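PDB 6W5Q: peptidoglycan synthase activator LpoP from Pseudomonas aeruginosa, which probably activates a peptidoglycan synthase in cell wall assembly as a lipoprotein, this chain being its globular C-terminal domain with tetratricopeptide repeats. Local coordinates for residues A[94-97]-A[98-102]; A[72-75]-A[76-79]; A[28-31]-A[32-35]. All coordinates share one frame; numbering follows the deposited sequence.

Interaction 1: A[94-97]-A[98-102]; sequences AQAR and EKQGD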
loop_
_atom_site.group_PDB
_atom_site.type_symbol
_atom_site.label_atom_id
_atom_site.label_comp_id
_atom_site.label_asym_id
_atom_site.label_seq_id
_atom_site.Cartn_x
_atom_site.Cartn_y
_atom_site.Cartn_z
ATOM N N ALA A 94 4.399 5.303 8.040
ATOM C CA ALA A 94 5.282 6.371 8.494
ATOM C C ALA A 94 5.306 7.515 7.493
ATOM O O ALA A 94 5.229 8.692 7.864
ATOM C CB ALA A 94 6.700 5.829 8.701
ATOM N N GLN A 95 5.426 7.182 6.210
ATOM C CA GLN A 95 5.521 8.218 5.190
ATOM C C GLN A 95 4.216 8.966 5.051
ATOM O O GLN A 95 4.219 10.175 4.800
ATOM C CB GLN A 95 5.933 7.599 3.863
ATOM C CG GLN A 95 7.274 6.934 3.924
ATOM C CD GLN A 95 7.735 6.506 2.572
ATOM O OE1 GLN A 95 8.737 5.792 2.439
ATOM N NE2 GLN A 95 7.003 6.926 1.540
ATOM N N ALA A 96 3.097 8.266 5.244
ATOM C CA ALA A 96 1.792 8.920 5.213
ATOM C C ALA A 96 1.580 9.826 6.431
ATOM O O ALA A 96 0.944 10.880 6.317
ATOM C CB ALA A 96 0.693 7.859 5.125
ATOM N N ARG A 97 2.068 9.423 7.618
ATOM C CA ARG A 97 1.968 10.317 8.775
ATOM C C ARG A 97 2.806 11.565 8.562
ATOM O O ARG A 97 2.352 12.679 8.848
ATOM C CB ARG A 97 2.416 9.617 10.063
ATOM C CG ARG A 97 1.639 8.350 10.397
ATOM C CD ARG A 97 0.173 8.643 10.547
ATOM N NE ARG A 97 -0.075 9.871 11.283
ATOM C CZ ARG A 97 -1.288 10.352 11.526
ATOM N NH1 ARG A 97 -2.353 9.706 11.083
ATOM N NH2 ARG A 97 -1.437 11.478 12.210
ATOM N N GLU A 98 4.039 11.381 8.076
ATOM C CA GLU A 98 4.943 12.491 7.775
ATOM C C GLU A 98 4.281 13.536 6.882
ATOM O O GLU A 98 4.363 14.742 7.142
ATOM C CB GLU A 98 6.204 11.952 7.086
ATOM C CG GLU A 98 7.251 11.436 8.027
ATOM C CD GLU A 98 8.479 10.876 7.321
ATOM O OE1 GLU A 98 8.360 10.381 6.172
ATOM O OE2 GLU A 98 9.566 10.925 7.931
ATOM N N LYS A 99 3.649 13.088 5.795
ATOM C CA LYS A 99 3.081 14.029 4.847
ATOM C C LYS A 99 1.849 14.707 5.413
ATOM O O LYS A 99 1.433 15.744 4.885
ATOM C CB LYS A 99 2.764 13.315 3.528
ATOM C CG LYS A 99 4.016 12.776 2.844
ATOM C CD LYS A 99 3.713 12.240 1.466
ATOM C CE LYS A 99 4.978 11.834 0.733
ATOM N NZ LYS A 99 4.673 11.570 -0.704
ATOM N N GLN A 100 1.277 14.156 6.484
ATOM C CA GLN A 100 0.191 14.793 7.217
ATOM C C GLN A 100 0.700 15.725 8.312
ATOM O O GLN A 100 -0.103 16.251 9.091
ATOM C CB GLN A 100 -0.730 13.727 7.809
ATOM C CG GLN A 100 -1.546 12.992 6.745
ATOM C CD GLN A 100 -2.284 11.782 7.279
ATOM O OE1 GLN A 100 -3.404 11.892 7.783
ATOM N NE2 GLN A 100 -1.663 10.612 7.154
ATOM N N GLY A 101 2.014 15.944 8.380
ATOM C CA GLY A 101 2.590 16.789 9.404
ATOM C C GLY A 101 2.802 16.109 10.738
ATOM O O GLY A 101 2.922 16.793 11.757
ATOM N N ASP A 102 2.867 14.784 10.765
ATOM C CA ASP A 102 2.882 14.006 12.001
ATOM C C ASP A 102 4.213 13.248 12.120
ATOM O O ASP A 102 4.317 12.075 11.746
ATOM C CB ASP A 102 1.698 13.053 12.019
ATOM C CG ASP A 102 1.644 12.212 13.271
ATOM O OD1 ASP A 102 1.004 11.141 13.226
ATOM O OD2 ASP A 102 2.245 12.613 14.302
#
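Arg97 reaches forward past the end of its own helix to Asp102, and its path can be followed atom by atom. Arg97 CB lies 3.5 Å from the backbone O of Asp102. The aliphatic part then bends at both chi2 (-59°) and chi3 (-42°), which turns the arginine toward the loop; CG and CD pass the carboxylate of Asp102 at van der Waals distance. NE of Arg97 makes the main bond, a salt bridge of 2.6 Å to Asp102 OD1, received on the anti lone pair of that oxygen. The bond is bent, since OD1 also takes a weak hydrogen bond from Arg97 NH2 at 2.7 Å. The carboxylate plane stands nearly perpendicular to the guanidinium, 89° apart, so a single oxygen sits at the guanidinium edge. The other amino group, NH1, turns to Glu69 of helix 65-78 and forms a second salt bridge there.

Between the two ends of this bridge the helix stops in a Schellman motif. Gly101, with its positive phi, is the C-prime residue: Asp102 N bonds to Arg97 O at 2.9 Å, and Gly101 N to Glu98 O. Glycine suits the position because a CB would press on the preceding carbonyl oxygen.

Gln100 NE2 lies over one face of the Arg97 guanidinium. It donates to Ala96 O at 2.8 Å from above the carbonyl plane, with the oxygen lying in the plane of the amide, and gives another bond to Glu69. Glu98 directs its carboxylate to Arg110 of helix 103-114. Asp102 has a further task as N-cap of that same helix, where its OD2 accepts from Gly105 N.

Interaction 2: A[72-75]-A[76-79]; sequences ARRG and LSYA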
loop_
_atom_site.group_PDB
_atom_site.type_symbol
_atom_site.label_atom_id
_atom_site.label_comp_id
_atom_site.label_asym_id
_atom_site.label_seq_id
_atom_site.Cartn_x
_atom_site.Cartn_y
_atom_site.Cartn_z
ATOM N N ALA A 72 -3.080 1.102 3.846
ATOM C CA ALA A 72 -1.920 0.374 4.356
ATOM C C ALA A 72 -2.209 -0.247 5.720
ATOM O O ALA A 72 -1.757 -1.365 6.017
ATOM C CB ALA A 72 -0.710 1.303 4.438
ATOM N N ARG A 73 -2.963 0.469 6.565
ATOM C CA ARG A 73 -3.308 -0.072 7.875
ATOM C C ARG A 73 -4.250 -1.249 7.735
ATOM O O ARG A 73 -4.218 -2.179 8.546
ATOM C CB ARG A 73 -3.923 1.015 8.761
ATOM C CG ARG A 73 -2.900 1.900 9.439
ATOM C CD ARG A 73 -3.351 2.275 10.856
ATOM N NE ARG A 73 -2.235 2.595 11.761
ATOM C CZ ARG A 73 -1.752 3.822 11.915
ATOM N NH1 ARG A 73 -2.284 4.818 11.231
ATOM N NH2 ARG A 73 -0.746 4.058 12.736
ATOM N N ARG A 74 -5.077 -1.235 6.694
ATOM C CA ARG A 74 -5.917 -2.391 6.427
ATOM C C ARG A 74 -5.078 -3.558 5.906
ATOM O O ARG A 74 -5.214 -4.687 6.383
ATOM C CB ARG A 74 -7.041 -2.015 5.449
ATOM C CG ARG A 74 -8.112 -3.084 5.341
ATOM C CD ARG A 74 -9.446 -2.528 4.868
ATOM N NE ARG A 74 -9.385 -2.014 3.508
ATOM C CZ ARG A 74 -9.572 -2.759 2.422
ATOM N NH1 ARG A 74 -9.818 -4.067 2.529
ATOM N NH2 ARG A 74 -9.503 -2.198 1.226
ATOM N N GLY A 75 -4.208 -3.312 4.925
ATOM C CA GLY A 75 -3.321 -4.375 4.460
ATOM C C GLY A 75 -2.578 -5.049 5.596
ATOM O O GLY A 75 -2.462 -6.279 5.641
ATOM N N LEU A 76 -2.113 -4.251 6.557
ATOM C CA LEU A 76 -1.396 -4.773 7.717
ATOM C C LEU A 76 -2.210 -5.823 8.465
ATOM O O LEU A 76 -1.686 -6.875 8.834
ATOM C CB LEU A 76 -1.041 -3.608 8.636
ATOM C CG LEU A 76 0.134 -3.631 9.589
ATOM C CD1 LEU A 76 1.381 -4.196 8.947
ATOM C CD2 LEU A 76 0.360 -2.205 10.008
ATOM N N SER A 77 -3.504 -5.578 8.673
ATOM C CA SER A 77 -4.314 -6.565 9.377
ATOM C C SER A 77 -4.404 -7.902 8.634
ATOM O O SER A 77 -4.756 -8.917 9.247
ATOM C CB SER A 77 -5.712 -6.002 9.634
ATOM O OG SER A 77 -6.317 -5.541 8.446
ATOM N N TYR A 78 -4.108 -7.935 7.335
ATOM C CA TYR A 78 -4.124 -9.169 6.560
ATOM C C TYR A 78 -2.725 -9.732 6.367
ATOM O O TYR A 78 -2.568 -10.797 5.768
ATOM C CB TYR A 78 -4.760 -8.946 5.178
ATOM C CG TYR A 78 -6.081 -8.196 5.127
ATOM C CD1 TYR A 78 -6.976 -8.220 6.188
ATOM C CD2 TYR A 78 -6.440 -7.485 3.989
ATOM C CE1 TYR A 78 -8.186 -7.534 6.118
ATOM C CE2 TYR A 78 -7.636 -6.807 3.905
ATOM C CZ TYR A 78 -8.506 -6.828 4.974
ATOM O OH TYR A 78 -9.697 -6.144 4.887
ATOM N N ALA A 79 -1.713 -9.023 6.832
ATOM C CA ALA A 79 -0.320 -9.345 6.587
ATOM C C ALA A 79 0.282 -10.202 7.688
ATOM O O ALA A 79 1.503 -10.333 7.742
ATOM C CB ALA A 79 0.488 -8.049 6.432
#
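Arg74 and Tyr78, one helical turn apart, meet through a hydrogen bond from Arg74 NH1 to Tyr78 OH, 3.1 Å long. The phenol oxygen lies at the guanidinium edge and in its plane, while ring and guanidinium planes stand 75° apart. The arginine also offers its aliphatic part: Arg74 CG comes within 3.5 Å of Tyr78 OH. Tyrosine suits the place, combining a polar tip for the arginine with a broad ring. One face of that ring covers Arg74 O, which lies 3.7 Å from the ring plane, over its centre.

The same carbonyl oxygen, Arg74 O, accepts from Ser77 OG at 2.5 Å, so short that the exact length is doubtful. With chi1 at 54°, OG stands between its own backbone N and carbonyl carbon, from where a serine can bond back into the preceding turn. Beneath, Leu76 N to Ala72 O is a regular i to i-4 bond of 3.0 Å, whereas Tyr78 N to Gly75 O, 2.9 Å, spans only three residues, a tightening as the helix draws to its end.

Further out, Arg74 NH2 bonds to Gln42 OE1, so the guanidinium is held from two residues, and Arg73 forms a salt bridge with Glu69. Within the tetratricopeptide repeat region, helix 65-78 lies between two neighbours: Ala72 and Leu76 pack on Ile93 of helix 83-99, and Arg74 and Tyr78 on Leu52 of helix 49-61.

Interaction 3: A[28-31]-A[32-35]; sequences SGDL and NSAA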
loop_
_atom_site.group_PDB
_atom_site.type_symbol
_atom_site.label_atom_id
_atom_site.label_comp_id
_atom_site.label_asym_id
_atom_site.label_seq_id
_atom_site.Cartn_x
_atom_site.Cartn_y
_atom_site.Cartn_z
ATOM N N SER A 28 4.203 4.609 -15.908
ATOM C CA SER A 28 4.002 5.539 -17.004
ATOM C C SER A 28 3.530 6.919 -16.549
ATOM O O SER A 28 3.469 7.838 -17.375
ATOM C CB SER A 28 2.999 4.948 -17.990
ATOM O OG SER A 28 2.356 5.939 -18.682
ATOM N N GLY A 29 3.195 7.089 -15.270
ATOM C CA GLY A 29 2.703 8.356 -14.762
ATOM C C GLY A 29 1.198 8.456 -14.618
ATOM O O GLY A 29 0.696 9.542 -14.293
ATOM N N ASP A 30 0.466 7.360 -14.836
ATOM C CA ASP A 30 -0.997 7.353 -14.749
ATOM C C ASP A 30 -1.397 6.697 -13.429
ATOM O O ASP A 30 -1.842 5.549 -13.366
ATOM C CB ASP A 30 -1.612 6.643 -15.954
ATOM C CG ASP A 30 -3.127 6.890 -16.078
ATOM O OD1 ASP A 30 -3.751 7.404 -15.111
ATOM O OD2 ASP A 30 -3.691 6.574 -17.153
ATOM N N LEU A 31 -1.238 7.467 -12.355
ATOM C CA LEU A 31 -1.596 6.985 -11.031
ATOM C C LEU A 31 -3.100 6.774 -10.895
ATOM O O LEU A 31 -3.540 5.939 -10.090
ATOM C CB LEU A 31 -1.062 7.960 -9.980
ATOM C CG LEU A 31 0.469 8.006 -9.921
ATOM C CD1 LEU A 31 0.977 8.946 -8.841
ATOM C CD2 LEU A 31 1.002 6.624 -9.692
ATOM N N ASN A 32 -3.899 7.498 -11.679
ATOM C CA ASN A 32 -5.355 7.329 -11.644
ATOM C C ASN A 32 -5.763 5.929 -12.116
ATOM O O ASN A 32 -6.532 5.227 -11.442
ATOM C CB ASN A 32 -6.011 8.425 -12.494
ATOM C CG ASN A 32 -7.526 8.265 -12.629
ATOM O OD1 ASN A 32 -8.262 8.376 -11.657
ATOM N ND2 ASN A 32 -7.993 8.047 -13.854
ATOM N N SER A 33 -5.244 5.502 -13.271
ATOM C CA SER A 33 -5.553 4.170 -13.785
ATOM C C SER A 33 -4.948 3.081 -12.908
ATOM O O SER A 33 -5.599 2.062 -12.638
ATOM C CB SER A 33 -5.054 4.034 -15.218
ATOM O OG SER A 33 -5.637 5.026 -16.027
ATOM N N ALA A 34 -3.698 3.269 -12.480
ATOM C CA ALA A 34 -3.090 2.342 -11.538
ATOM C C ALA A 34 -4.013 2.100 -10.358
ATOM O O ALA A 34 -4.287 0.953 -9.986
ATOM C CB ALA A 34 -1.738 2.880 -11.065
ATOM N N ALA A 35 -4.542 3.176 -9.782
ATOM C CA ALA A 35 -5.471 3.002 -8.675
ATOM C C ALA A 35 -6.704 2.226 -9.129
ATOM O O ALA A 35 -7.134 1.278 -8.448
ATOM C CB ALA A 35 -5.839 4.360 -8.072
#
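Asp30 and Ser33 face each other across the first turn of helix 31-44, and each oxygen of the carboxylate meets a different group of the serine. OD1 of Asp30 accepts from Ser33 N at 3.0 Å in a nearly straight bond (167°). OD2 of Asp30 takes the hydroxyl, Ser33 OG, at 2.7 Å. Both donors stand above the carboxylate plane, so the flat group lies across the serine and presents its face. The torsions bring the partners together: Asp30 has CG opposite its backbone N (chi1 -167°), which swings the carboxylate over the start of the helix, while Ser33 has OG beside its own N, so that hydroxyl and N-H point to the same acid.

This is an N-cap. Aspartate suits it because its short side chain can accept from an N-H that has no earlier helical carbonyl, and its negative charge probably interacts favourably with the helix dipole. Just before it, Gly29 ends helix 13-28 in a Schellman motif with positive phi, making a tight turn between the two helices within the tetratricopeptide repeat region.

Beyond the cap, regular bonding begins with Ala34 N to Asp30 O at 3.1 Å and Ala35 N to Leu31 O at 3.0 Å. Small Ala34 lets the helix lie close to Gln25 and Gln26 of helix 13-28. The bulkier Leu31 points its CB away from residues 32-35, and its side chain packs on Val58 and Ala61 of helix 49-61.

All three contacts are local and partly buried, and each concerns a helix end. Interaction 2 lies nearest the chain centre and closes helix 65-78; interaction 1 closes the following helix, 83-99, and interaction 3 opens helix 31-44. The centres of interactions 1 and 2 are about 17 Å apart, yet both draw on Glu69, which pairs with Arg97 and Gln100 in the first and Arg73 in the second. Their chemistry differs: a salt bridge in interaction 1, an uncharged phenol receiving an arginine in interaction 2, and a carboxylate that caps a helix start through a serine N-H and hydroxyl in interaction 3. All three touch helix 49-61, interactions 2 and 3 from opposite sides of the chain's centre.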